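Local coordinates for Glyoxalase/bleomycin resisance protein/dioxygenase (Streptomyces sp. CB03234, PDB 5UJP) that binds calcium and riboflavin and, as a member of the glyoxalase/bleomycin resistance/dioxygenase superfamily, may act as a dioxygenase, at residues 73-78 with 96-101; 17-22 with 102-107; 5-10 with 48-53; 62-67 with 108-113. All coordinates share one frame; numbering follows the deposited sequence. Where two conformers were deposited one is given.

Interaction 1: residues 73-78 with 96-101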
loop_
_atom_site.group_PDB
_atom_site.type_symbol
_atom_site.label_atom_id
_atom_site.label_comp_id
_atom_site.label_asym_id
_atom_site.label_seq_id
_atom_site.Cartn_x
_atom_site.Cartn_y
_atom_site.Cartn_z
ATOM N N ASP A 73 16.733 -10.735 -2.424
ATOM C CA ASP A 73 17.489 -11.584 -1.505
ATOM C C ASP A 73 16.965 -11.343 -0.093
ATOM O O ASP A 73 17.490 -10.514 0.661
ATOM C CB ASP A 73 18.980 -11.272 -1.609
ATOM C CG ASP A 73 19.836 -12.237 -0.835
ATOM O OD1 ASP A 73 19.299 -12.964 0.021
ATOM O OD2 ASP A 73 21.064 -12.240 -1.095
ATOM N N VAL A 74 15.901 -12.041 0.272
ATOM C CA VAL A 74 15.295 -11.791 1.584
ATOM C C VAL A 74 16.217 -12.218 2.729
ATOM O O VAL A 74 16.203 -11.595 3.795
ATOM C CB VAL A 74 13.890 -12.432 1.682
ATOM C CG1 VAL A 74 13.969 -13.985 1.637
ATOM C CG2 VAL A 74 13.176 -11.955 2.906
ATOM N N ASP A 75 17.015 -13.268 2.543
ATOM C CA ASP A 75 17.936 -13.680 3.607
ATOM C C ASP A 75 18.974 -12.602 3.887
ATOM O O ASP A 75 19.327 -12.349 5.059
ATOM C CB ASP A 75 18.581 -15.022 3.257
ATOM C CG ASP A 75 17.561 -16.148 3.257
ATOM O OD1 ASP A 75 16.810 -16.288 2.279
ATOM O OD2 ASP A 75 17.469 -16.874 4.255
ATOM N N ALA A 76 19.505 -11.969 2.829
ATOM C CA ALA A 76 20.447 -10.869 3.027
ATOM C C ALA A 76 19.796 -9.716 3.753
ATOM O O ALA A 76 20.395 -9.117 4.654
ATOM C CB ALA A 76 20.981 -10.378 1.692
ATOM N N ASP A 77 18.579 -9.368 3.346
ATOM C CA ASP A 77 17.879 -8.278 4.007
ATOM C C ASP A 77 17.690 -8.576 5.490
ATOM O O ASP A 77 17.890 -7.686 6.336
ATOM C CB ASP A 77 16.508 -8.084 3.368
ATOM C CG ASP A 77 16.589 -7.562 1.942
ATOM O OD1 ASP A 77 17.638 -7.026 1.532
ATOM O OD2 ASP A 77 15.572 -7.711 1.234
ATOM N N CYS A 78 17.311 -9.821 5.827
ATOM C CA CYS A 78 17.061 -10.149 7.229
ATOM C C CYS A 78 18.335 -10.093 8.049
ATOM O O CYS A 78 18.315 -9.659 9.205
ATOM C CB CYS A 78 16.410 -11.522 7.337
ATOM S SG CYS A 78 14.700 -11.570 6.820
ATOM N N TRP A 96 4.522 -19.058 -2.737
ATOM C CA TRP A 96 4.564 -17.857 -3.567
ATOM C C TRP A 96 5.849 -17.053 -3.408
ATOM O O TRP A 96 5.918 -15.907 -3.861
ATOM C CB TRP A 96 3.319 -16.995 -3.327
ATOM C CG TRP A 96 2.048 -17.780 -3.559
ATOM C CD1 TRP A 96 1.231 -18.307 -2.603
ATOM C CD2 TRP A 96 1.480 -18.161 -4.827
ATOM N NE1 TRP A 96 0.184 -18.978 -3.190
ATOM C CE2 TRP A 96 0.312 -18.906 -4.552
ATOM C CE3 TRP A 96 1.840 -17.940 -6.164
ATOM C CZ2 TRP A 96 -0.499 -19.435 -5.564
ATOM C CZ3 TRP A 96 1.030 -18.463 -7.176
ATOM C CH2 TRP A 96 -0.127 -19.201 -6.866
ATOM N N GLY A 97 6.875 -17.628 -2.803
ATOM C CA GLY A 97 8.092 -16.913 -2.530
ATOM C C GLY A 97 8.505 -17.060 -1.085
ATOM O O GLY A 97 7.813 -17.648 -0.261
ATOM N N ARG A 98 9.657 -16.505 -0.786
ATOM C CA ARG A 98 10.292 -16.631 0.507
ATOM C C ARG A 98 10.196 -15.274 1.182
ATOM O O ARG A 98 10.631 -14.275 0.611
ATOM C CB ARG A 98 11.740 -17.032 0.287
ATOM C CG ARG A 98 12.541 -17.280 1.564
ATOM C CD ARG A 98 13.867 -18.029 1.239
ATOM N NE ARG A 98 14.748 -18.100 2.413
ATOM C CZ ARG A 98 14.625 -18.994 3.376
ATOM N NH1 ARG A 98 13.659 -19.912 3.303
ATOM N NH2 ARG A 98 15.462 -18.971 4.416
ATOM N N GLN A 99 9.597 -15.230 2.365
ATOM C CA GLN A 99 9.175 -13.934 2.889
ATOM C C GLN A 99 9.607 -13.718 4.327
ATOM O O GLN A 99 9.884 -14.648 5.067
ATOM C CB GLN A 99 7.665 -13.692 2.756
ATOM C CG GLN A 99 6.827 -14.494 3.640
ATOM C CD GLN A 99 5.325 -14.148 3.450
ATOM O OE1 GLN A 99 4.625 -13.789 4.391
ATOM N NE2 GLN A 99 4.867 -14.209 2.222
ATOM N N ALA A 100 9.633 -12.448 4.716
ATOM C CA ALA A 100 9.934 -12.111 6.092
ATOM C C ALA A 100 9.223 -10.822 6.437
ATOM O O ALA A 100 8.828 -10.053 5.557
ATOM C CB ALA A 100 11.429 -11.881 6.284
HETATM N N MSE A 101 9.037 -10.582 7.747
HETATM C CA MSE A 101 8.364 -9.373 8.215
HETATM C C MSE A 101 9.255 -8.684 9.220
HETATM O O MSE A 101 9.967 -9.348 9.979
HETATM C CB MSE A 101 7.048 -9.759 8.903
HETATM C CG MSE A 101 6.363 -10.961 8.280
HETATM SE SE MSE A 101 5.798 -10.652 6.428
HETATM C CE MSE A 101 4.450 -9.291 6.768
#
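Helix 74-83 packs on strand 97-103, a strand of one of the two four-stranded sheets of this vicinal oxygen chelate fold, with the axes of the two short segments 8.8 Å apart and running nearly the same way. The polar grip is at one margin. Arg-98, extended from CG to NE, offers the side of its guanidinium to Asp-75: Arg-98 NE reaches Asp-75 OD1 at 2.7 Å and NH2 reaches OD2 at 2.9 Å. The carboxylate and guanidinium planes are only 5° apart, and each oxygen accepts on its syn lone pair, so this is a nearly straight, two-bond salt bridge that fixes the rotation of both groups. Asn-93 OD1 takes the remaining nitrogen, NH1. At the helix start Asp-73 is the N-cap, its OD1 accepting from Ala-76 N at 3.0 Å from above the carboxylate plane; Val-74 N is satisfied by Gln-114 OE1. Beneath the ion pair the contact turns apolar: the Val-74 side chain crosses that of Arg-98 at about a right angle, with Val-74 CG1 3.6 Å from Arg-98 CG, and CG2 leans on Ala-100. Deeper still, Cys-78 SG sits 3.3 Å from Ala-100 CB.

Interaction 2: residues 17-22 with 102-107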
loop_
_atom_site.group_PDB
_atom_site.type_symbol
_atom_site.label_atom_id
_atom_site.label_comp_id
_atom_site.label_asym_id
_atom_site.label_seq_id
_atom_site.Cartn_x
_atom_site.Cartn_y
_atom_site.Cartn_z
ATOM N N ASP A 17 14.955 8.365 10.110
ATOM C CA ASP A 17 16.134 7.623 10.565
ATOM C C ASP A 17 15.964 6.137 10.292
ATOM O O ASP A 17 16.874 5.471 9.793
ATOM C CB ASP A 17 16.320 7.793 12.072
ATOM C CG ASP A 17 16.742 9.200 12.487
ATOM O OD1 ASP A 17 17.252 9.996 11.669
ATOM O OD2 ASP A 17 16.534 9.499 13.674
ATOM N N PHE A 18 14.804 5.585 10.655
ATOM C CA PHE A 18 14.591 4.144 10.512
ATOM C C PHE A 18 14.574 3.716 9.049
ATOM O O PHE A 18 15.319 2.806 8.650
ATOM C CB PHE A 18 13.302 3.724 11.208
ATOM C CG PHE A 18 13.044 2.233 11.125
ATOM C CD1 PHE A 18 13.723 1.369 11.970
ATOM C CD2 PHE A 18 12.143 1.707 10.197
ATOM C CE1 PHE A 18 13.504 -0.002 11.872
ATOM C CE2 PHE A 18 11.919 0.347 10.114
ATOM C CZ PHE A 18 12.595 -0.506 10.966
ATOM N N TYR A 19 13.715 4.338 8.226
ATOM C CA TYR A 19 13.534 3.826 6.865
ATOM C C TYR A 19 14.737 4.133 5.988
ATOM O O TYR A 19 15.121 3.306 5.162
ATOM C CB TYR A 19 12.252 4.362 6.207
ATOM C CG TYR A 19 11.028 3.678 6.764
ATOM C CD1 TYR A 19 10.531 2.497 6.180
ATOM C CD2 TYR A 19 10.357 4.205 7.859
ATOM C CE1 TYR A 19 9.449 1.861 6.680
ATOM C CE2 TYR A 19 9.222 3.558 8.384
ATOM C CZ TYR A 19 8.774 2.388 7.788
ATOM O OH TYR A 19 7.647 1.719 8.297
ATOM N N VAL A 20 15.296 5.326 6.106
ATOM C CA VAL A 20 16.398 5.694 5.229
ATOM C C VAL A 20 17.714 5.134 5.750
ATOM O O VAL A 20 18.470 4.468 5.019
ATOM C CB VAL A 20 16.453 7.225 5.053
ATOM C CG1 VAL A 20 17.634 7.616 4.137
ATOM C CG2 VAL A 20 15.128 7.765 4.507
ATOM N N GLU A 21 18.042 5.426 7.012
ATOM C CA GLU A 21 19.380 5.074 7.486
ATOM C C GLU A 21 19.466 3.615 7.933
ATOM O O GLU A 21 20.395 2.902 7.554
ATOM C CB GLU A 21 19.812 6.042 8.592
ATOM C CG GLU A 21 19.741 7.519 8.224
ATOM C CD GLU A 21 20.796 7.928 7.228
ATOM O OE1 GLU A 21 21.978 7.596 7.459
ATOM O OE2 GLU A 21 20.452 8.600 6.232
ATOM N N THR A 22 18.518 3.155 8.749
ATOM C CA THR A 22 18.578 1.808 9.296
ATOM C C THR A 22 18.208 0.764 8.250
ATOM O O THR A 22 19.004 -0.138 7.975
ATOM C CB THR A 22 17.684 1.701 10.525
ATOM O OG1 THR A 22 18.181 2.591 11.539
ATOM C CG2 THR A 22 17.654 0.261 11.044
ATOM N N PHE A 102 9.228 -7.367 9.242
ATOM C CA PHE A 102 9.872 -6.622 10.287
ATOM C C PHE A 102 9.002 -5.433 10.681
ATOM O O PHE A 102 8.093 -5.023 9.950
ATOM C CB PHE A 102 11.270 -6.155 9.879
ATOM C CG PHE A 102 11.312 -5.174 8.707
ATOM C CD1 PHE A 102 11.363 -5.619 7.394
ATOM C CD2 PHE A 102 11.400 -3.788 8.947
ATOM C CE1 PHE A 102 11.457 -4.728 6.334
ATOM C CE2 PHE A 102 11.487 -2.895 7.892
ATOM C CZ PHE A 102 11.489 -3.362 6.566
ATOM N N SER A 103 9.261 -4.897 11.858
ATOM C CA SER A 103 8.452 -3.833 12.419
ATOM C C SER A 103 9.269 -2.552 12.490
ATOM O O SER A 103 10.478 -2.589 12.769
ATOM C CB SER A 103 8.015 -4.200 13.846
ATOM O OG SER A 103 7.004 -5.195 13.854
ATOM N N ASP A 104 8.602 -1.422 12.253
ATOM C CA ASP A 104 9.219 -0.121 12.451
ATOM C C ASP A 104 9.039 0.322 13.901
ATOM O O ASP A 104 8.407 -0.384 14.702
ATOM C CB ASP A 104 8.711 0.857 11.358
ATOM C CG ASP A 104 7.385 1.497 11.652
ATOM O OD1 ASP A 104 6.729 1.173 12.651
ATOM O OD2 ASP A 104 6.957 2.346 10.817
ATOM N N PRO A 105 9.607 1.469 14.281
ATOM C CA PRO A 105 9.484 1.925 15.683
ATOM C C PRO A 105 8.069 2.028 16.214
ATOM O O PRO A 105 7.849 1.809 17.416
ATOM C CB PRO A 105 10.121 3.314 15.647
ATOM C CG PRO A 105 11.234 3.163 14.643
ATOM C CD PRO A 105 10.562 2.318 13.535
ATOM N N ASP A 106 7.098 2.353 15.362
ATOM C CA ASP A 106 5.731 2.494 15.848
ATOM C C ASP A 106 4.983 1.179 15.855
ATOM O O ASP A 106 3.882 1.115 16.418
ATOM C CB ASP A 106 4.927 3.461 14.988
ATOM C CG ASP A 106 5.335 4.887 15.179
ATOM O OD1 ASP A 106 5.266 5.356 16.333
ATOM O OD2 ASP A 106 5.762 5.515 14.182
ATOM N N GLY A 107 5.526 0.149 15.185
ATOM C CA GLY A 107 4.832 -1.114 15.079
ATOM C C GLY A 107 4.247 -1.421 13.719
ATOM O O GLY A 107 3.655 -2.492 13.555
#
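Phe-18 leaves helix 12-23 with CG anti to its backbone N (chi1 -179°), which carries the ring straight at the turn after strand 97-103. Its CB already meets Pro-105, 3.9 Å from CD. At CG the same proline carbon comes to 3.5 Å, and CD lies over one face of the ring, 3.7 Å from the Phe-18 centroid, a CH-pi contact. Farther out Asp-104 takes over: its CA adds a second CH-pi contact, while its CB lies 3.5 Å from Phe-18 CE2. At the tip, CZ approaches the carbonyl O of Ser-103, and CE2 and CZ both meet the edge of the Phe-102 ring. In this vicinal oxygen chelate fold the contact packs helix 12-23 against the end of strand 97-103, bringing together parts of the chain 80 residues apart. Tyr-19, next on the helix, turns the other way (chi1 -75°, CG beside its own N); Phe-18 CD2 rests over one face of its ring. Tyr-19 OH donates to Asp-104 OD2 at 2.7 Å, arriving 33° above the carboxylate plane. Asn-108 ND2 gives that oxygen a second donor. Asp-104 OD1 faces the N-H groups of the type I turn from Asp-104 to Gly-107, where Asp-106 N and Gly-107 N reach it through weak, bent bonds.

Interaction 3: residues 5-10 with 48-53. With CA (calcium ion), chain C.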
loop_
_atom_site.group_PDB
_atom_site.type_symbol
_atom_site.label_atom_id
_atom_site.label_comp_id
_atom_site.label_asym_id
_atom_site.label_seq_id
_atom_site.Cartn_x
_atom_site.Cartn_y
_atom_site.Cartn_z
ATOM N N PHE A 5 2.265 4.112 -1.126
ATOM C CA PHE A 5 1.472 3.805 0.053
ATOM C C PHE A 5 1.885 4.717 1.201
ATOM O O PHE A 5 3.073 5.021 1.369
ATOM C CB PHE A 5 1.667 2.332 0.490
ATOM C CG PHE A 5 0.642 1.848 1.475
ATOM C CD1 PHE A 5 0.728 2.179 2.819
ATOM C CD2 PHE A 5 -0.416 1.063 1.052
ATOM C CE1 PHE A 5 -0.225 1.741 3.715
ATOM C CE2 PHE A 5 -1.364 0.611 1.941
ATOM C CZ PHE A 5 -1.271 0.949 3.273
ATOM N N SER A 6 0.904 5.112 2.027
ATOM C CA SER A 6 1.143 6.004 3.156
ATOM C C SER A 6 1.243 5.203 4.443
ATOM O O SER A 6 0.294 4.518 4.828
ATOM C CB SER A 6 0.039 7.068 3.270
ATOM O OG SER A 6 0.022 7.892 2.137
ATOM N N VAL A 7 2.388 5.295 5.104
ATOM C CA VAL A 7 2.667 4.547 6.325
ATOM C C VAL A 7 2.408 5.489 7.497
ATOM O O VAL A 7 3.029 6.561 7.554
ATOM C CB VAL A 7 4.118 4.056 6.327
ATOM C CG1 VAL A 7 4.399 3.304 7.635
ATOM C CG2 VAL A 7 4.358 3.153 5.100
ATOM N N PRO A 8 1.539 5.129 8.442
ATOM C CA PRO A 8 1.221 6.057 9.547
ATOM C C PRO A 8 2.282 5.980 10.640
ATOM O O PRO A 8 2.468 4.934 11.289
ATOM C CB PRO A 8 -0.137 5.545 10.046
ATOM C CG PRO A 8 -0.073 4.091 9.767
ATOM C CD PRO A 8 0.692 3.928 8.486
ATOM N N VAL A 9 2.946 7.126 10.892
ATOM C CA VAL A 9 4.000 7.187 11.901
ATOM C C VAL A 9 3.669 8.267 12.929
ATOM O O VAL A 9 2.855 9.160 12.692
ATOM C CB VAL A 9 5.391 7.433 11.270
ATOM C CG1 VAL A 9 5.731 6.324 10.217
ATOM C CG2 VAL A 9 5.455 8.843 10.698
ATOM N N SER A 10 4.295 8.147 14.107
ATOM C CA SER A 10 4.056 9.120 15.171
ATOM C C SER A 10 5.066 10.252 15.171
ATOM O O SER A 10 4.753 11.357 15.634
ATOM C CB SER A 10 4.088 8.452 16.550
ATOM O OG SER A 10 5.369 7.935 16.862
ATOM N N THR A 48 7.794 1.101 -6.203
ATOM C CA THR A 48 6.843 1.282 -5.118
ATOM C C THR A 48 7.497 2.157 -4.059
ATOM O O THR A 48 8.619 1.874 -3.630
ATOM C CB THR A 48 6.513 -0.070 -4.497
ATOM O OG1 THR A 48 6.088 -0.974 -5.502
ATOM C CG2 THR A 48 5.438 0.108 -3.425
ATOM N N SER A 49 6.807 3.213 -3.641
ATOM C CA SER A 49 7.339 4.126 -2.648
ATOM C C SER A 49 6.410 4.215 -1.447
ATOM O O SER A 49 5.214 3.940 -1.547
ATOM C CB SER A 49 7.644 5.545 -3.197
ATOM O OG SER A 49 6.460 6.148 -3.704
ATOM N N LEU A 50 6.992 4.552 -0.291
ATOM C CA LEU A 50 6.275 4.730 0.969
ATOM C C LEU A 50 6.383 6.199 1.345
ATOM O O LEU A 50 7.467 6.780 1.287
ATOM C CB LEU A 50 6.882 3.863 2.099
ATOM C CG LEU A 50 7.079 2.378 1.800
ATOM C CD1 LEU A 50 7.730 1.641 2.987
ATOM C CD2 LEU A 50 5.727 1.758 1.466
ATOM N N VAL A 51 5.272 6.788 1.753
ATOM C CA VAL A 51 5.259 8.127 2.305
ATOM C C VAL A 51 4.982 7.985 3.788
ATOM O O VAL A 51 4.010 7.337 4.202
ATOM C CB VAL A 51 4.215 9.021 1.615
ATOM C CG1 VAL A 51 4.387 10.476 2.073
ATOM C CG2 VAL A 51 4.367 8.910 0.120
ATOM N N LEU A 52 5.812 8.636 4.601
ATOM C CA LEU A 52 5.787 8.442 6.040
ATOM C C LEU A 52 4.989 9.601 6.614
ATOM O O LEU A 52 5.508 10.716 6.745
ATOM C CB LEU A 52 7.221 8.414 6.580
ATOM C CG LEU A 52 8.150 7.432 5.854
ATOM C CD1 LEU A 52 9.577 7.477 6.453
ATOM C CD2 LEU A 52 7.618 5.980 5.911
ATOM N N VAL A 53 3.722 9.341 6.947
ATOM C CA VAL A 53 2.737 10.390 7.176
ATOM C C VAL A 53 2.253 10.384 8.625
ATOM O O VAL A 53 2.306 9.388 9.345
ATOM C CB VAL A 53 1.522 10.318 6.223
ATOM C CG1 VAL A 53 1.964 10.193 4.761
ATOM C CG2 VAL A 53 0.604 9.143 6.594
HETATM CA CA CA C . 4.859 -1.604 -8.008
#
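The aromatic ring of Phe-5, CG anti to the backbone N (chi1 -166°), swings away from strand 48-53 and meets Phe-5 of the second subunit edge-to-face, with Leu-64 of both subunits packed on it; of the Phe-5 side chain, CB touches Leu-50 CD2 at 4.2 Å. The ring of Pro-8 lies on the other face of the sheet, against Ser-63. Between them runs the parallel pairing of the first and last strands of the first βαβββ module, as in vicinal oxygen chelate proteins. Phe-5, Val-7 and Val-9 donate N-H to the O atoms of Ser-49, Val-51 and Val-53, and Phe-5 O and Val-7 O accept from Val-51 N and Val-53 N; the bond from Val-9 N to Val-53 O, at 2.8 Å, is almost linear (176°). Phe-5, Val-7, Leu-50 and Leu-52 share a face: Val-7 CG2 lies 4.0 Å from Leu-50 CB, while its CB meets Leu-52 CD2, and helix 12-23 covers Val-7 and Leu-52 through Tyr-19. On the reverse face Ser-6 CB fits against both methyls of Val-53, and Ser-6 OG bonds to Gly-66 O of the second subunit. At the N-terminal end of strand 48-53, Thr-48 OG1, Asp-47 OD1 and Ser-1 O join Ser-1 O and Thr-48 OG1 of the second subunit around a shared calcium, with Thr-48 OG1 2.9 Å from CA.

Interaction 4: residues 62-67 with 108-113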
loop_
_atom_site.group_PDB
_atom_site.type_symbol
_atom_site.label_atom_id
_atom_site.label_comp_id
_atom_site.label_asym_id
_atom_site.label_seq_id
_atom_site.Cartn_x
_atom_site.Cartn_y
_atom_site.Cartn_z
ATOM N N GLY A 62 1.668 3.061 13.613
ATOM C CA GLY A 62 2.047 1.664 13.774
ATOM C C GLY A 62 0.989 0.659 13.401
ATOM O O GLY A 62 1.195 -0.532 13.659
ATOM N N SER A 63 -0.101 1.082 12.755
ATOM C CA SER A 63 -1.244 0.223 12.482
ATOM C C SER A 63 -1.138 -0.539 11.171
ATOM O O SER A 63 -1.971 -1.420 10.923
ATOM C CB SER A 63 -2.539 1.031 12.501
ATOM O OG SER A 63 -2.520 2.018 11.479
ATOM N N LEU A 64 -0.110 -0.291 10.361
ATOM C CA LEU A 64 -0.048 -0.892 9.054
ATOM C C LEU A 64 0.255 -2.383 9.132
ATOM O O LEU A 64 1.192 -2.816 9.815
ATOM C CB LEU A 64 0.990 -0.178 8.194
ATOM C CG LEU A 64 1.234 -0.790 6.827
ATOM C CD1 LEU A 64 -0.031 -0.728 6.015
ATOM C CD2 LEU A 64 2.361 -0.061 6.089
ATOM N N ARG A 65 -0.509 -3.182 8.375
ATOM C CA ARG A 65 -0.260 -4.609 8.267
ATOM C C ARG A 65 -0.499 -5.026 6.827
ATOM O O ARG A 65 -1.173 -4.328 6.068
ATOM C CB ARG A 65 -1.251 -5.419 9.127
ATOM C CG ARG A 65 -1.243 -5.059 10.633
ATOM C CD ARG A 65 -0.040 -5.593 11.372
ATOM N NE ARG A 65 -0.123 -5.309 12.817
ATOM C CZ ARG A 65 0.246 -4.161 13.401
ATOM N NH1 ARG A 65 0.663 -3.129 12.659
ATOM N NH2 ARG A 65 0.081 -4.011 14.711
ATOM N N GLY A 66 -0.049 -6.247 6.484
ATOM C CA GLY A 66 -0.461 -6.841 5.225
ATOM C C GLY A 66 0.192 -6.237 3.988
ATOM O O GLY A 66 -0.372 -6.348 2.889
ATOM N N LEU A 67 1.342 -5.581 4.136
ATOM C CA LEU A 67 2.084 -5.003 3.015
ATOM C C LEU A 67 3.298 -5.884 2.686
ATOM O O LEU A 67 4.069 -6.248 3.585
ATOM C CB LEU A 67 2.543 -3.587 3.407
ATOM C CG LEU A 67 3.203 -2.713 2.348
ATOM C CD1 LEU A 67 2.664 -1.305 2.440
ATOM C CD2 LEU A 67 4.635 -2.734 2.641
ATOM N N ASN A 108 4.413 -0.537 12.734
ATOM C CA ASN A 108 3.996 -0.889 11.373
ATOM C C ASN A 108 4.790 -2.093 10.911
ATOM O O ASN A 108 5.999 -2.162 11.126
ATOM C CB ASN A 108 4.283 0.277 10.419
ATOM C CG ASN A 108 3.470 1.494 10.723
ATOM O OD1 ASN A 108 2.225 1.420 10.711
ATOM N ND2 ASN A 108 4.134 2.631 10.952
ATOM N N VAL A 109 4.124 -3.046 10.276
ATOM C CA VAL A 109 4.787 -4.263 9.815
ATOM C C VAL A 109 5.033 -4.134 8.318
ATOM O O VAL A 109 4.086 -3.925 7.527
ATOM C CB VAL A 109 3.933 -5.514 10.092
ATOM C CG1 VAL A 109 4.656 -6.782 9.604
ATOM C CG2 VAL A 109 3.643 -5.645 11.583
ATOM N N ILE A 110 6.289 -4.278 7.931
ATOM C CA ILE A 110 6.718 -4.234 6.529
ATOM C C ILE A 110 7.088 -5.661 6.151
ATOM O O ILE A 110 7.880 -6.293 6.852
ATOM C CB ILE A 110 7.928 -3.298 6.331
ATOM C CG1 ILE A 110 7.641 -1.914 6.966
ATOM C CG2 ILE A 110 8.346 -3.293 4.858
ATOM C CD1 ILE A 110 6.499 -1.153 6.302
ATOM N N GLY A 111 6.491 -6.187 5.086
ATOM C CA GLY A 111 6.827 -7.509 4.582
ATOM C C GLY A 111 7.744 -7.428 3.375
ATOM O O GLY A 111 7.646 -6.511 2.563
ATOM N N LEU A 112 8.651 -8.405 3.265
ATOM C CA LEU A 112 9.551 -8.543 2.120
ATOM C C LEU A 112 9.317 -9.928 1.555
ATOM O O LEU A 112 9.247 -10.897 2.309
ATOM C CB LEU A 112 11.027 -8.442 2.547
ATOM C CG LEU A 112 11.425 -7.114 3.178
ATOM C CD1 LEU A 112 12.888 -7.209 3.696
ATOM C CD2 LEU A 112 11.275 -5.996 2.196
ATOM N N ASN A 113 9.222 -10.031 0.242
ATOM C CA ASN A 113 8.976 -11.309 -0.412
ATOM C C ASN A 113 9.893 -11.424 -1.612
ATOM O O ASN A 113 9.967 -10.524 -2.428
ATOM C CB ASN A 113 7.510 -11.479 -0.808
ATOM C CG ASN A 113 7.215 -12.859 -1.376
ATOM O OD1 ASN A 113 7.495 -13.864 -0.750
ATOM N ND2 ASN A 113 6.608 -12.898 -2.555
HETATM O O HOH W 1 3.225 -6.194 6.309
#
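Asn-108 makes the tight end of this contact. Its CG, anti to the carbonyl carbon (chi1 -65°), tucks the amide into the bend at Gly-62 to Leu-64, where Asn-108 OD1 accepts from Leu-64 N at 2.9 Å, in the plane of the amide carbonyl. OD1 is also wedged 3.1 Å from Gly-62 C and 3.2 Å from Leu-64 CB, and ND2 is held by Asp-104 OD2 and Pro-8 O, so both ends of this buried amide are satisfied and its flip is fixed. Leu-64 O then receives Val-109 N at 3.0 Å and, from well above its carbonyl plane, Arg-65 NH1. That same nitrogen also donates to Gly-62 O, in the guanidinium plane and on a lone pair. Arg-65 folds back with a bend at chi2, laying CD 3.7 Å from Val-109 CG2, which sits over one face of the guanidinium; Phe-56 of the second subunit also packs on Arg-65. The looser part follows. Where the two backbones part, one water enters and donates to Leu-67 O and to Val-109 O, the latter at 2.7 Å. Leu-67 O also accepts a bent bond (131°) from Gly-111 N, a close approach eased by the absence of a side chain on Gly-111. In the sheet that holds strands 67-70, 109-113, 97-103 and 88-94, strand 109-113 runs between 67-70 and 97-103; helix 74-83 meets Leu-112, and Leu-64 leans on Phe-5 and Val-7 of strand 3-8 in the other sheet.

In the fold
Interactions 1 and 3 lie on opposite sides of the chain's centre, their centres about 21 Å apart, on different sheets: strand 97-103 for interaction 1, strands 3-8 and 48-53 for interaction 3. Backbone hydrogen bonds between strands 97-103 and 109-113, Ala-100 O with Leu-112 N and Phe-102 O with Ile-110 N, tie interactions 1 and 2 to 4. Interaction 4 reaches interaction 3 through Pro-8 O, with Asn-108 ND2 at 2.9 Å. Asp-106 OD1 meets Ser-10 OG at 2.6 Å, tying interaction 2 to 3. Trp-96 and Gln-99 of 96-101 bind riboflavin, itself absent from this chain; the Gln-99 side chain lies about 4 Å from a bound buffer molecule. The calcium ion lies between the two subunits, bound at Thr-48 of interaction 3.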